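DNA alkylation repair protein (Bacillus cereus, PDB 1T06) is of unproven function but, as an AlkD-like member of the DNA alkylation repair family, probably takes part in the repair of alkylated DNA. Local coordinates at residues M1-V6 with E54-T59; D81-I86 with A113-A118; T102-N107 with L136-D141. All coordinates share one frame; numbering follows the deposited sequence.

Contact 1. Residues M1-V6 with E54-T59; sequences MDFKTV and EELYAT
The ring of Phe3 lies among the side chains of Glu55, Leu56 and Thr59, joining the first turn of helix 3-13 to the C-terminal part of helix 50-58. Over one face sits the carboxylate of Glu55, its plane tilted only 21° from that of the ring, so that the two flat groups are stacked; Glu55 OE2 approaches Phe3 CG to 3.4 Å, displaced from the ring centre toward the rim. At the far end the methyl of Thr59 meets the ring edge, with CG2 at 3.6 Å from Phe3 CZ. Leu56 supplies its CD2 branch, which lies obliquely to the ring, 3.7 Å from Phe3 CD1, and also meets Val6 CG1 at 3.9 Å. With CG anti to the backbone N (chi1 -179°), Phe3 carries its ring out toward helix 50-58.

Local bonds within each segment position these groups. A capping box opens helix 3-13: Thr5 N donates to Asp2 OD1 at 3.0 Å, almost straight, and Asp2 N to Thr5 OG1. Thr59 OG1 donates to Leu56 O at 2.7 Å, which, with a further bond to Asn61 N, helps to fix the rotation that turns CG2 toward Phe3. Leu56 also packs on Phe67 and Ile71.

No hydrogen bond crosses between the segments. A carboxylate over the electron-rich face is probably unfavourable electrostatically, so dispersion must carry the pair; solvent would be expected to screen the exposed Glu55.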
loop_
_atom_site.group_PDB
_atom_site.type_symbol
_atom_site.label_atom_id
_atom_site.label_comp_id
_atom_site.label_asym_id
_atom_site.label_seq_id
_atom_site.Cartn_x
_atom_site.Cartn_y
_atom_site.Cartn_z
ATOM N N MET A 1 -11.626 -20.872 -20.414
ATOM C CA MET A 1 -11.132 -21.072 -19.015
ATOM C C MET A 1 -12.215 -21.665 -18.109
ATOM O O MET A 1 -13.276 -21.069 -17.909
ATOM C CB MET A 1 -10.655 -19.740 -18.418
ATOM C CG MET A 1 -9.408 -19.142 -19.073
ATOM S SD MET A 1 -7.860 -19.908 -18.546
ATOM C CE MET A 1 -7.622 -21.131 -19.836
ATOM N N ASP A 2 -11.937 -22.847 -17.571
ATOM C CA ASP A 2 -12.862 -23.526 -16.674
ATOM C C ASP A 2 -12.077 -24.044 -15.473
ATOM O O ASP A 2 -10.886 -23.766 -15.331
ATOM C CB ASP A 2 -13.530 -24.695 -17.392
ATOM C CG ASP A 2 -12.531 -25.575 -18.127
ATOM O OD1 ASP A 2 -11.358 -25.647 -17.695
ATOM O OD2 ASP A 2 -12.925 -26.206 -19.134
ATOM N N PHE A 3 -12.749 -24.801 -14.616
ATOM C CA PHE A 3 -12.117 -25.356 -13.430
ATOM C C PHE A 3 -10.829 -26.100 -13.765
ATOM O O PHE A 3 -9.787 -25.876 -13.144
ATOM C CB PHE A 3 -13.071 -26.322 -12.738
ATOM C CG PHE A 3 -12.512 -26.933 -11.490
ATOM C CD1 PHE A 3 -12.333 -26.167 -10.347
ATOM C CD2 PHE A 3 -12.179 -28.280 -11.452
ATOM C CE1 PHE A 3 -11.834 -26.736 -9.176
ATOM C CE2 PHE A 3 -11.676 -28.865 -10.284
ATOM C CZ PHE A 3 -11.505 -28.089 -9.142
ATOM N N LYS A 4 -10.912 -26.984 -14.752
ATOM C CA LYS A 4 -9.772 -27.787 -15.155
ATOM C C LYS A 4 -8.531 -26.980 -15.501
ATOM O O LYS A 4 -7.460 -27.206 -14.931
ATOM C CB LYS A 4 -10.148 -28.672 -16.344
ATOM C CG LYS A 4 -8.994 -29.505 -16.885
ATOM C CD LYS A 4 -9.429 -30.323 -18.089
ATOM C CE LYS A 4 -8.239 -30.959 -18.779
ATOM N NZ LYS A 4 -7.439 -31.789 -17.833
ATOM N N THR A 5 -8.674 -26.042 -16.431
ATOM C CA THR A 5 -7.541 -25.231 -16.865
ATOM C C THR A 5 -7.021 -24.298 -15.773
ATOM O O THR A 5 -5.819 -24.047 -15.680
ATOM C CB THR A 5 -7.907 -24.421 -18.128
ATOM O OG1 THR A 5 -9.024 -23.572 -17.845
ATOM C CG2 THR A 5 -8.292 -25.362 -19.270
ATOM N N VAL A 6 -7.929 -23.789 -14.946
ATOM C CA VAL A 6 -7.547 -22.905 -13.851
ATOM C C VAL A 6 -6.693 -23.665 -12.842
ATOM O O VAL A 6 -5.632 -23.186 -12.434
ATOM C CB VAL A 6 -8.784 -22.331 -13.123
ATOM C CG1 VAL A 6 -8.357 -21.614 -11.841
ATOM C CG2 VAL A 6 -9.521 -21.371 -14.040
ATOM N N GLU A 54 -17.243 -21.377 -6.498
ATOM C CA GLU A 54 -17.651 -22.404 -5.535
ATOM C C GLU A 54 -16.803 -23.663 -5.678
ATOM O O GLU A 54 -16.309 -24.212 -4.696
ATOM C CB GLU A 54 -19.125 -22.778 -5.733
ATOM C CG GLU A 54 -20.130 -21.671 -5.418
ATOM C CD GLU A 54 -20.157 -21.273 -3.941
ATOM O OE1 GLU A 54 -19.603 -22.026 -3.105
ATOM O OE2 GLU A 54 -20.748 -20.211 -3.620
ATOM N N GLU A 55 -16.647 -24.117 -6.915
ATOM C CA GLU A 55 -15.878 -25.320 -7.216
ATOM C C GLU A 55 -14.452 -25.183 -6.700
ATOM O O GLU A 55 -13.941 -26.072 -6.022
ATOM C CB GLU A 55 -15.854 -25.559 -8.728
ATOM C CG GLU A 55 -16.151 -26.983 -9.148
ATOM C CD GLU A 55 -15.983 -27.190 -10.646
ATOM O OE1 GLU A 55 -16.283 -26.249 -11.421
ATOM O OE2 GLU A 55 -15.559 -28.298 -11.047
ATOM N N LEU A 56 -13.817 -24.064 -7.038
ATOM C CA LEU A 56 -12.453 -23.779 -6.616
ATOM C C LEU A 56 -12.347 -23.711 -5.096
ATOM O O LEU A 56 -11.442 -24.297 -4.507
ATOM C CB LEU A 56 -11.985 -22.455 -7.217
ATOM C CG LEU A 56 -11.762 -22.424 -8.730
ATOM C CD1 LEU A 56 -11.650 -20.994 -9.216
ATOM C CD2 LEU A 56 -10.510 -23.209 -9.063
ATOM N N TYR A 57 -13.270 -22.997 -4.459
ATOM C CA TYR A 57 -13.249 -22.869 -3.007
ATOM C C TYR A 57 -13.399 -24.242 -2.350
ATOM O O TYR A 57 -12.791 -24.524 -1.313
ATOM C CB TYR A 57 -14.379 -21.946 -2.533
ATOM C CG TYR A 57 -14.142 -21.377 -1.150
ATOM C CD1 TYR A 57 -13.303 -20.274 -0.965
ATOM C CD2 TYR A 57 -14.706 -21.971 -0.020
ATOM C CE1 TYR A 57 -13.026 -19.782 0.307
ATOM C CE2 TYR A 57 -14.434 -21.484 1.259
ATOM C CZ TYR A 57 -13.593 -20.388 1.413
ATOM O OH TYR A 57 -13.320 -19.893 2.670
ATOM N N ALA A 58 -14.200 -25.101 -2.970
ATOM C CA ALA A 58 -14.455 -26.437 -2.441
ATOM C C ALA A 58 -13.253 -27.380 -2.476
ATOM O O ALA A 58 -13.256 -28.404 -1.800
ATOM C CB ALA A 58 -15.633 -27.067 -3.184
ATOM N N THR A 59 -12.231 -27.046 -3.256
ATOM C CA THR A 59 -11.049 -27.895 -3.339
ATOM C C THR A 59 -10.308 -27.959 -2.007
ATOM O O THR A 59 -9.603 -28.924 -1.739
ATOM C CB THR A 59 -10.046 -27.388 -4.392
ATOM O OG1 THR A 59 -9.544 -26.103 -3.994
ATOM C CG2 THR A 59 -10.713 -27.283 -5.764
#

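Contact 2. Residues D81-I86 with A113-A118; sequences DFDRWI and ADKWIA
Asp83 meets the indole N-H and the ammonium group of helix 109-118 with its two carboxylate oxygens. Trp116 NE1 donates to Asp83 OD1 at 3.2 Å with an N-H...O angle of 165°; the acceptor lies in the indole plane, whereas the donor stands above the carboxylate plane, the two planes being 71° apart. Asp83 OD2 forms a longer salt bridge to Lys115 NZ, 3.6 Å away. Lys115 bends at its third torsion as it comes to meet the aspartate, and its stronger partner is Glu79, at the start of helix 79-87, so the ammonium group is shared between two acids.

Around this polar side the indole is wedged against helix 79-87. Ile86 covers one face of its six-membered ring in a CH-pi contact, with CG1 almost straight above the ring, 4.1 Å from the centroid, while Ile86 CG2 comes within 3.6 Å of Trp116 CZ2. At the ring edge, Phe82 O lies 3.5 Å from Trp116 CZ2. Val99 and Leu103 also pack on the indole, which bridges two helical segments with axes 12.3 Å apart and inclined at 41°. They are separated in sequence by helix 92-103, consistent with the helical-repeat stacking of AlkD-like proteins.

The buried indole thus has its one N-H satisfied by Asp83, which fixes the rotation of the ring against Ile86. Lys115 and the indole N-H would both be expected to favour the charged form of that aspartate.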
loop_
_atom_site.group_PDB
_atom_site.type_symbol
_atom_site.label_atom_id
_atom_site.label_comp_id
_atom_site.label_asym_id
_atom_site.label_seq_id
_atom_site.Cartn_x
_atom_site.Cartn_y
_atom_site.Cartn_z
ATOM N N ASP A 81 -24.374 -18.251 2.019
ATOM C CA ASP A 81 -23.185 -18.530 1.232
ATOM C C ASP A 81 -21.915 -18.115 1.956
ATOM O O ASP A 81 -20.925 -18.843 1.953
ATOM C CB ASP A 81 -23.249 -17.805 -0.108
ATOM C CG ASP A 81 -24.355 -18.326 -0.993
ATOM O OD1 ASP A 81 -24.581 -19.558 -0.990
ATOM O OD2 ASP A 81 -24.985 -17.508 -1.701
ATOM N N PHE A 82 -21.946 -16.939 2.570
ATOM C CA PHE A 82 -20.780 -16.428 3.273
ATOM C C PHE A 82 -20.460 -17.249 4.504
ATOM O O PHE A 82 -19.297 -17.387 4.865
ATOM C CB PHE A 82 -20.978 -14.951 3.634
ATOM C CG PHE A 82 -20.773 -14.016 2.466
ATOM C CD1 PHE A 82 -19.501 -13.817 1.936
ATOM C CD2 PHE A 82 -21.856 -13.374 1.866
ATOM C CE1 PHE A 82 -19.306 -12.993 0.820
ATOM C CE2 PHE A 82 -21.673 -12.550 0.753
ATOM C CZ PHE A 82 -20.391 -12.362 0.229
ATOM N N ASP A 83 -21.484 -17.804 5.149
ATOM C CA ASP A 83 -21.232 -18.628 6.322
ATOM C C ASP A 83 -20.571 -19.923 5.891
ATOM O O ASP A 83 -19.747 -20.465 6.615
ATOM C CB ASP A 83 -22.523 -18.897 7.085
ATOM C CG ASP A 83 -22.949 -17.709 7.929
ATOM O OD1 ASP A 83 -22.177 -17.313 8.833
ATOM O OD2 ASP A 83 -24.051 -17.166 7.688
ATOM N N ARG A 84 -20.910 -20.415 4.704
ATOM C CA ARG A 84 -20.281 -21.638 4.205
ATOM C C ARG A 84 -18.807 -21.353 3.955
ATOM O O ARG A 84 -17.938 -22.150 4.307
ATOM C CB ARG A 84 -20.914 -22.107 2.886
ATOM C CG ARG A 84 -22.336 -22.642 3.000
ATOM C CD ARG A 84 -22.813 -23.310 1.697
ATOM N NE ARG A 84 -22.863 -22.374 0.579
ATOM C CZ ARG A 84 -21.884 -22.193 -0.300
ATOM N NH1 ARG A 84 -20.761 -22.893 -0.204
ATOM N NH2 ARG A 84 -22.028 -21.298 -1.270
ATOM N N TRP A 85 -18.531 -20.212 3.332
ATOM C CA TRP A 85 -17.160 -19.826 3.027
ATOM C C TRP A 85 -16.330 -19.615 4.281
ATOM O O TRP A 85 -15.229 -20.160 4.411
ATOM C CB TRP A 85 -17.159 -18.555 2.182
ATOM C CG TRP A 85 -17.415 -18.830 0.745
ATOM C CD1 TRP A 85 -18.339 -19.693 0.232
ATOM C CD2 TRP A 85 -16.717 -18.275 -0.374
ATOM N NE1 TRP A 85 -18.256 -19.716 -1.139
ATOM C CE2 TRP A 85 -17.269 -18.855 -1.539
ATOM C CE3 TRP A 85 -15.677 -17.346 -0.506
ATOM C CZ2 TRP A 85 -16.816 -18.536 -2.827
ATOM C CZ3 TRP A 85 -15.223 -17.028 -1.793
ATOM C CH2 TRP A 85 -15.794 -17.623 -2.933
ATOM N N ILE A 86 -16.860 -18.828 5.212
ATOM C CA ILE A 86 -16.132 -18.558 6.437
ATOM C C ILE A 86 -15.918 -19.847 7.222
ATOM O O ILE A 86 -14.901 -19.998 7.890
ATOM C CB ILE A 86 -16.849 -17.490 7.315
ATOM C CG1 ILE A 86 -15.873 -16.942 8.359
ATOM C CG2 ILE A 86 -18.057 -18.086 8.006
ATOM C CD1 ILE A 86 -14.623 -16.310 7.755
ATOM N N ALA A 113 -20.614 -8.896 8.800
ATOM C CA ALA A 113 -19.416 -8.554 9.553
ATOM C C ALA A 113 -19.765 -8.421 11.031
ATOM O O ALA A 113 -19.098 -8.997 11.885
ATOM C CB ALA A 113 -18.820 -7.243 9.025
ATOM N N ASP A 114 -20.826 -7.669 11.317
ATOM C CA ASP A 114 -21.275 -7.435 12.687
ATOM C C ASP A 114 -21.620 -8.698 13.463
ATOM O O ASP A 114 -21.271 -8.817 14.633
ATOM C CB ASP A 114 -22.481 -6.491 12.704
ATOM C CG ASP A 114 -22.114 -5.062 12.331
ATOM O OD1 ASP A 114 -20.919 -4.705 12.409
ATOM O OD2 ASP A 114 -23.026 -4.287 11.975
ATOM N N LYS A 115 -22.312 -9.639 12.831
ATOM C CA LYS A 115 -22.656 -10.871 13.527
ATOM C C LYS A 115 -21.380 -11.679 13.743
ATOM O O LYS A 115 -21.223 -12.339 14.766
ATOM C CB LYS A 115 -23.677 -11.679 12.729
ATOM C CG LYS A 115 -23.200 -12.078 11.352
ATOM C CD LYS A 115 -24.232 -12.928 10.607
ATOM C CE LYS A 115 -24.466 -14.278 11.274
ATOM N NZ LYS A 115 -25.290 -15.167 10.403
ATOM N N TRP A 116 -20.457 -11.609 12.787
ATOM C CA TRP A 116 -19.200 -12.328 12.918
ATOM C C TRP A 116 -18.319 -11.742 14.020
ATOM O O TRP A 116 -17.613 -12.480 14.704
ATOM C CB TRP A 116 -18.434 -12.334 11.592
ATOM C CG TRP A 116 -19.015 -13.265 10.578
ATOM C CD1 TRP A 116 -20.040 -14.145 10.769
ATOM C CD2 TRP A 116 -18.605 -13.417 9.211
ATOM N NE1 TRP A 116 -20.298 -14.835 9.605
ATOM C CE2 TRP A 116 -19.431 -14.407 8.634
ATOM C CE3 TRP A 116 -17.625 -12.811 8.416
ATOM C CZ2 TRP A 116 -19.303 -14.806 7.297
ATOM C CZ3 TRP A 116 -17.501 -13.208 7.084
ATOM C CH2 TRP A 116 -18.336 -14.195 6.541
ATOM N N ILE A 117 -18.346 -10.424 14.200
ATOM C CA ILE A 117 -17.531 -9.813 15.244
ATOM C C ILE A 117 -18.086 -10.198 16.606
ATOM O O ILE A 117 -17.347 -10.297 17.584
ATOM C CB ILE A 117 -17.515 -8.270 15.129
ATOM C CG1 ILE A 117 -16.629 -7.850 13.953
ATOM C CG2 ILE A 117 -17.015 -7.646 16.436
ATOM C CD1 ILE A 117 -16.789 -6.394 13.545
ATOM N N ALA A 118 -19.393 -10.424 16.654
ATOM C CA ALA A 118 -20.075 -10.786 17.887
ATOM C C ALA A 118 -20.134 -12.292 18.104
ATOM O O ALA A 118 -20.576 -12.747 19.157
ATOM C CB ALA A 118 -21.482 -10.222 17.870
#

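Contact 3. Residues T102-N107 with L136-D141; sequences TLSESN and LGNRKD
Asn138 and Arg139 reach from the end of helix 122-138 toward the turn that follows helix 92-103, one meeting a serine side chain and the other coming up to backbone carbonyls. The amide of Asn138 presents its nitrogen to Ser104: ND2 donates to Ser104 OG at 3.3 Å, but the N-H...O angle of 122° makes this a weak bond. Ser104 OG stands between the backbone N and the carbonyl carbon (chi1 73°) and has its stronger partner in Val101 O, three residues back. Glu105 runs across the same amide at about a right angle, its CG 4.1 Å from Asn138 ND2.

Arg139 extends from CG to NE and brings its guanidinium up to the turn. Its NH2 is 3.3 Å from Ser106 O, which lies near the guanidinium plane, and 3.6 Å from Ser104 O, which approaches obliquely. A water joins the two sides more firmly: it donates to Ser104 O at 2.7 Å and accepts from Arg139 NE at 2.9 Å, in the guanidinium plane, with a weak third bond from Asn138 ND2. Within the turn, Ser106 OG donates to a lone pair of Leu103 O, which also accepts from Ser106 N.

The arrangement joins the C-terminal ends of two helices in a mainly helical stack: a type I beta turn, Leu103 to Ser106, lies at the first junction, and Arg139 is the residue leaving helical conformation at the other. It fits the stacked helical-repeat architecture of AlkD-like proteins.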
loop_
_atom_site.group_PDB
_atom_site.type_symbol
_atom_site.label_atom_id
_atom_site.label_comp_id
_atom_site.label_asym_id
_atom_site.label_seq_id
_atom_site.Cartn_x
_atom_site.Cartn_y
_atom_site.Cartn_z
ATOM N N THR A 102 -14.157 -10.392 -0.181
ATOM C CA THR A 102 -15.313 -10.695 -1.030
ATOM C C THR A 102 -16.591 -10.144 -0.387
ATOM O O THR A 102 -17.419 -9.522 -1.052
ATOM C CB THR A 102 -15.446 -12.221 -1.271
ATOM O OG1 THR A 102 -14.391 -12.655 -2.140
ATOM C CG2 THR A 102 -16.778 -12.561 -1.924
ATOM N N LEU A 103 -16.736 -10.356 0.915
ATOM C CA LEU A 103 -17.897 -9.866 1.648
ATOM C C LEU A 103 -17.996 -8.344 1.570
ATOM O O LEU A 103 -19.093 -7.786 1.509
ATOM C CB LEU A 103 -17.803 -10.283 3.125
ATOM C CG LEU A 103 -18.928 -9.770 4.024
ATOM C CD1 LEU A 103 -20.235 -10.321 3.517
ATOM C CD2 LEU A 103 -18.704 -10.194 5.467
ATOM N N SER A 104 -16.846 -7.673 1.573
ATOM C CA SER A 104 -16.833 -6.211 1.532
ATOM C C SER A 104 -17.487 -5.665 0.273
ATOM O O SER A 104 -17.831 -4.486 0.214
ATOM C CB SER A 104 -15.395 -5.664 1.648
ATOM O OG SER A 104 -14.636 -5.871 0.470
ATOM N N GLU A 105 -17.671 -6.532 -0.722
ATOM C CA GLU A 105 -18.270 -6.126 -1.984
ATOM C C GLU A 105 -19.698 -6.614 -2.164
ATOM O O GLU A 105 -20.265 -6.497 -3.250
ATOM C CB GLU A 105 -17.406 -6.609 -3.141
ATOM C CG GLU A 105 -15.960 -6.210 -2.964
ATOM C CD GLU A 105 -15.132 -6.416 -4.209
ATOM O OE1 GLU A 105 -15.245 -7.501 -4.825
ATOM O OE2 GLU A 105 -14.362 -5.493 -4.563
ATOM N N SER A 106 -20.276 -7.162 -1.102
ATOM C CA SER A 106 -21.649 -7.649 -1.155
ATOM C C SER A 106 -22.565 -6.512 -0.709
ATOM O O SER A 106 -22.101 -5.406 -0.418
ATOM C CB SER A 106 -21.839 -8.834 -0.213
ATOM O OG SER A 106 -21.891 -8.392 1.132
ATOM N N ASN A 107 -23.862 -6.793 -0.645
ATOM C CA ASN A 107 -24.834 -5.793 -0.229
ATOM C C ASN A 107 -25.135 -5.948 1.248
ATOM O O ASN A 107 -25.796 -5.102 1.849
ATOM C CB ASN A 107 -26.125 -5.934 -1.042
ATOM C CG ASN A 107 -25.902 -5.712 -2.531
ATOM O OD1 ASN A 107 -25.581 -6.645 -3.273
ATOM N ND2 ASN A 107 -26.048 -4.464 -2.972
ATOM N N LEU A 136 -13.994 0.481 4.501
ATOM C CA LEU A 136 -13.559 1.856 4.660
ATOM C C LEU A 136 -12.709 2.315 3.485
ATOM O O LEU A 136 -12.501 3.512 3.296
ATOM C CB LEU A 136 -12.801 2.015 5.974
ATOM C CG LEU A 136 -13.702 1.873 7.206
ATOM C CD1 LEU A 136 -12.862 1.760 8.456
ATOM C CD2 LEU A 136 -14.633 3.068 7.295
ATOM N N GLY A 137 -12.228 1.365 2.690
ATOM C CA GLY A 137 -11.432 1.714 1.526
ATOM C C GLY A 137 -12.306 1.727 0.279
ATOM O O GLY A 137 -12.039 2.462 -0.663
ATOM N N ASN A 138 -13.366 0.922 0.284
ATOM C CA ASN A 138 -14.286 0.817 -0.855
ATOM C C ASN A 138 -15.368 1.885 -0.906
ATOM O O ASN A 138 -15.817 2.248 -1.988
ATOM C CB ASN A 138 -15.011 -0.539 -0.858
ATOM C CG ASN A 138 -14.064 -1.719 -0.887
ATOM O OD1 ASN A 138 -12.842 -1.559 -0.836
ATOM N ND2 ASN A 138 -14.629 -2.923 -0.958
ATOM N N ARG A 139 -15.799 2.368 0.258
ATOM C CA ARG A 139 -16.874 3.352 0.318
ATOM C C ARG A 139 -16.509 4.694 0.944
ATOM O O ARG A 139 -15.571 4.792 1.735
ATOM C CB ARG A 139 -18.057 2.755 1.085
ATOM C CG ARG A 139 -18.410 1.340 0.648
ATOM C CD ARG A 139 -19.596 0.747 1.413
ATOM N NE ARG A 139 -19.851 -0.629 0.978
ATOM C CZ ARG A 139 -20.735 -1.449 1.536
ATOM N NH1 ARG A 139 -21.470 -1.044 2.563
ATOM N NH2 ARG A 139 -20.871 -2.684 1.072
ATOM N N LYS A 140 -17.279 5.724 0.587
ATOM C CA LYS A 140 -17.084 7.073 1.114
ATOM C C LYS A 140 -17.454 7.049 2.596
ATOM O O LYS A 140 -18.218 6.189 3.034
ATOM C CB LYS A 140 -17.989 8.069 0.377
ATOM C CG LYS A 140 -17.796 8.121 -1.139
ATOM C CD LYS A 140 -16.399 8.589 -1.495
ATOM C CE LYS A 140 -16.222 8.747 -2.997
ATOM N NZ LYS A 140 -14.827 9.163 -3.348
ATOM N N ASP A 141 -16.917 7.987 3.368
ATOM C CA ASP A 141 -17.203 8.035 4.795
ATOM C C ASP A 141 -18.693 8.172 5.053
ATOM O O ASP A 141 -19.204 7.724 6.083
ATOM C CB ASP A 141 -16.474 9.209 5.436
ATOM C CG ASP A 141 -14.971 9.111 5.285
ATOM O OD1 ASP A 141 -14.436 7.983 5.328
ATOM O OD2 ASP A 141 -14.319 10.165 5.142
HETATM O O HOH W 1 -17.964 -1.961 -0.776
#

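From the N terminus, contact 1 closes first, bringing the start of helix 3-13 against the C-terminal part of helix 50-58 across 47 intervening residues. It is complete before contact 2 opens, yet the two are joined directly: Glu54 makes a salt bridge to Arg84, and Tyr57 stacks on Trp85. Contact 2 then spans helix 92-103 to tie helix 79-87 to helix 109-118. Contact 3 begins inside that loop and ends beyond it, at the end of helix 122-138, so contacts 2 and 3 cross. Where they adjoin, Leu103 of contact 3 packs against both Phe82 and Trp116 of contact 2. Contacts 2 and 3 each join a helix to the next but one.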